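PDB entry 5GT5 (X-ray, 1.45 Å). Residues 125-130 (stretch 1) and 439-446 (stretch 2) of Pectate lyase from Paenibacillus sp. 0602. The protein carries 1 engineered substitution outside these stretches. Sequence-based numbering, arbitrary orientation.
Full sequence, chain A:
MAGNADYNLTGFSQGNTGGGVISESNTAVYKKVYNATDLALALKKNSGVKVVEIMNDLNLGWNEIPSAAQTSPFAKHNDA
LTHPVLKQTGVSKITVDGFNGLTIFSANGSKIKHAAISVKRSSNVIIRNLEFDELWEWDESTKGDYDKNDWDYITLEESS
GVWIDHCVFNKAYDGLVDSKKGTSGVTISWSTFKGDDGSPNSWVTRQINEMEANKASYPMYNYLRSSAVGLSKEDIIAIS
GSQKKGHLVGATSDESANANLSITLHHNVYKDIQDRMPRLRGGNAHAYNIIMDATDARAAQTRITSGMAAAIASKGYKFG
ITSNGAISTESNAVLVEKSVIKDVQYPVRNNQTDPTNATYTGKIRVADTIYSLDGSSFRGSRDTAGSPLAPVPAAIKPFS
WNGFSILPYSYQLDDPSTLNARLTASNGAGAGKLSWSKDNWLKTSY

Stretch 1 (125-130) VIIRNL
Stretch 2 (439-446) DNWLKTSY

Residues 125-128 are in strand conformation; N129 has phi/psi 59/43. Residues 439-442 have helical phi/psi without the regular bonds, though L442 N donates to D439 O at 3.1 Å. K443 then extends at -82/159. The CA atoms of R128 and W441 lie 6.8 Å apart, those of I126 and L442 8.3 Å.

Polar contacts centre on R128 (chi1 m, chi2 t, chi3 p, chi4 -175°), whose CA-to-CB bond points toward the second stretch. R128 NH1 and R128 NH2 each donate a hydrogen bond to Y446 OH at 3.0 Å, so the hydroxyl sits at the guanidinium edge, near its plane. R128 NH1 also gives a weak hydrogen bond to W441 O at 3.1 Å and lies 2.8 Å from K443 O. Y446 (chi1 m, chi2 -85°) donates from OH to N440 O at 2.7 Å, which ties the Y446 hydroxyl to the backbone of N440. K443 NZ donates a hydrogen bond to N440 OD1 at 2.8 Å.

W441 (chi1 m, chi2 116°) packs against R128 and N129. R128 NE is 3.6 Å from W441 CE3, an atom over one guanidinium face. N129 (chi1 t) places CB over the W441 six-membered ring, 3.6 Å from its centroid, as a CH-pi contact.

The apolar contact is I126 CD1 to T444 CG2, 3.8 Å, with I126 m,t and T444 p.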

# COMPACT_ATOMS: atom_id res chain seq x y z
N VAL A 125 9.68 0.45 -2.37
CA VAL A 125 11.13 0.46 -2.29
C VAL A 125 11.67 -0.82 -2.91
O VAL A 125 11.16 -1.92 -2.59
CB VAL A 125 11.60 0.58 -0.82
CG1 VAL A 125 13.14 0.44 -0.72
CG2 VAL A 125 11.10 1.91 -0.20
N ILE A 126 12.67 -0.69 -3.78
CA ILE A 126 13.33 -1.84 -4.40
C ILE A 126 14.82 -1.76 -4.03
O ILE A 126 15.44 -0.69 -4.16
CB ILE A 126 13.16 -1.83 -5.93
CG1 ILE A 126 11.68 -1.99 -6.29
CG2 ILE A 126 14.08 -2.87 -6.59
CD1 ILE A 126 11.42 -2.02 -7.80
N ILE A 127 15.37 -2.87 -3.54
CA ILE A 127 16.78 -2.98 -3.16
C ILE A 127 17.35 -4.20 -3.87
O ILE A 127 16.91 -5.33 -3.61
CB ILE A 127 16.96 -3.10 -1.65
CG1 ILE A 127 16.38 -1.87 -0.95
CG2 ILE A 127 18.44 -3.33 -1.31
CD1 ILE A 127 16.23 -2.01 0.57
N ARG A 128 18.30 -4.00 -4.79
CA ARG A 128 18.78 -5.13 -5.60
C ARG A 128 20.27 -5.16 -5.83
O ARG A 128 20.96 -4.12 -5.96
CB ARG A 128 18.07 -5.16 -6.97
CG ARG A 128 16.57 -5.42 -6.84
CD ARG A 128 15.91 -5.36 -8.21
NE ARG A 128 15.98 -6.63 -8.94
CZ ARG A 128 15.56 -6.79 -10.19
NH1 ARG A 128 15.13 -5.73 -10.89
NH2 ARG A 128 15.59 -8.00 -10.75
N ASN A 129 20.79 -6.40 -5.94
CA ASN A 129 22.19 -6.64 -6.33
C ASN A 129 23.21 -6.00 -5.42
O ASN A 129 24.22 -5.42 -5.88
CB ASN A 129 22.44 -6.24 -7.80
CG ASN A 129 23.56 -7.04 -8.40
OD1 ASN A 129 23.76 -8.20 -8.03
ND2 ASN A 129 24.28 -6.46 -9.34
N LEU A 130 22.96 -6.10 -4.11
CA LEU A 130 23.89 -5.62 -3.09
C LEU A 130 24.23 -6.74 -2.14
O LEU A 130 23.38 -7.61 -1.83
CB LEU A 130 23.28 -4.48 -2.31
CG LEU A 130 23.07 -3.25 -3.17
CD1 LEU A 130 22.12 -2.33 -2.46
CD2 LEU A 130 24.42 -2.57 -3.36
N ASP A 439 20.43 -1.26 -16.58
CA ASP A 439 19.03 -0.80 -16.61
C ASP A 439 18.07 -1.93 -16.19
O ASP A 439 16.96 -1.67 -15.74
CB ASP A 439 18.66 -0.26 -17.99
CG ASP A 439 18.77 -1.32 -19.05
OD1 ASP A 439 19.89 -1.83 -19.22
OD2 ASP A 439 17.74 -1.63 -19.69
N ASN A 440 18.51 -3.18 -16.33
CA ASN A 440 17.65 -4.28 -15.95
C ASN A 440 17.36 -4.35 -14.47
O ASN A 440 16.37 -4.96 -14.07
CB ASN A 440 18.26 -5.58 -16.43
CG ASN A 440 18.15 -5.74 -17.91
OD1 ASN A 440 17.05 -5.96 -18.43
ND2 ASN A 440 19.29 -5.65 -18.62
N TRP A 441 18.24 -3.75 -13.67
CA TRP A 441 18.04 -3.71 -12.23
C TRP A 441 16.89 -2.79 -11.82
O TRP A 441 16.35 -2.92 -10.71
CB TRP A 441 19.33 -3.33 -11.48
CG TRP A 441 20.36 -4.41 -11.55
CD1 TRP A 441 21.58 -4.33 -12.15
CD2 TRP A 441 20.24 -5.76 -11.05
NE1 TRP A 441 22.24 -5.53 -12.05
CE2 TRP A 441 21.45 -6.42 -11.37
CE3 TRP A 441 19.24 -6.47 -10.35
CZ2 TRP A 441 21.70 -7.75 -11.02
CZ3 TRP A 441 19.49 -7.80 -10.01
CH2 TRP A 441 20.70 -8.43 -10.35
N LEU A 442 16.46 -1.91 -12.71
CA LEU A 442 15.34 -1.01 -12.44
C LEU A 442 13.99 -1.60 -12.83
O LEU A 442 12.96 -1.09 -12.42
CB LEU A 442 15.54 0.31 -13.21
CG LEU A 442 16.83 1.07 -12.94
CD1 LEU A 442 16.77 2.45 -13.65
CD2 LEU A 442 17.12 1.24 -11.47
N LYS A 443 14.01 -2.64 -13.65
CA LYS A 443 12.76 -3.25 -14.14
C LYS A 443 12.15 -4.22 -13.14
O LYS A 443 12.85 -4.76 -12.27
CB LYS A 443 13.07 -4.02 -15.43
CG LYS A 443 13.70 -3.16 -16.55
CD LYS A 443 14.03 -4.07 -17.74
CE LYS A 443 14.76 -3.35 -18.83
NZ LYS A 443 15.29 -4.33 -19.84
N THR A 444 10.86 -4.48 -13.30
CA THR A 444 10.19 -5.46 -12.45
C THR A 444 9.63 -6.63 -13.24
O THR A 444 9.13 -7.59 -12.64
CB THR A 444 9.07 -4.84 -11.62
OG1 THR A 444 8.08 -4.27 -12.50
CG2 THR A 444 9.63 -3.77 -10.70
N SER A 445 9.72 -6.58 -14.56
CA SER A 445 9.40 -7.74 -15.37
C SER A 445 10.23 -7.77 -16.63
O SER A 445 10.79 -6.75 -17.04
CB SER A 445 7.91 -7.84 -15.66
OG SER A 445 7.47 -6.75 -16.45
N TYR A 446 10.31 -8.96 -17.22
CA TYR A 446 11.24 -9.22 -18.31
C TYR A 446 10.53 -9.99 -19.41
O TYR A 446 9.79 -10.93 -19.14
CB TYR A 446 12.44 -9.98 -17.77
CG TYR A 446 13.10 -9.23 -16.65
CD1 TYR A 446 14.04 -8.25 -16.91
CD2 TYR A 446 12.79 -9.52 -15.32
CE1 TYR A 446 14.63 -7.54 -15.89
CE2 TYR A 446 13.38 -8.80 -14.28
CZ TYR A 446 14.30 -7.83 -14.58
OH TYR A 446 14.90 -7.11 -13.57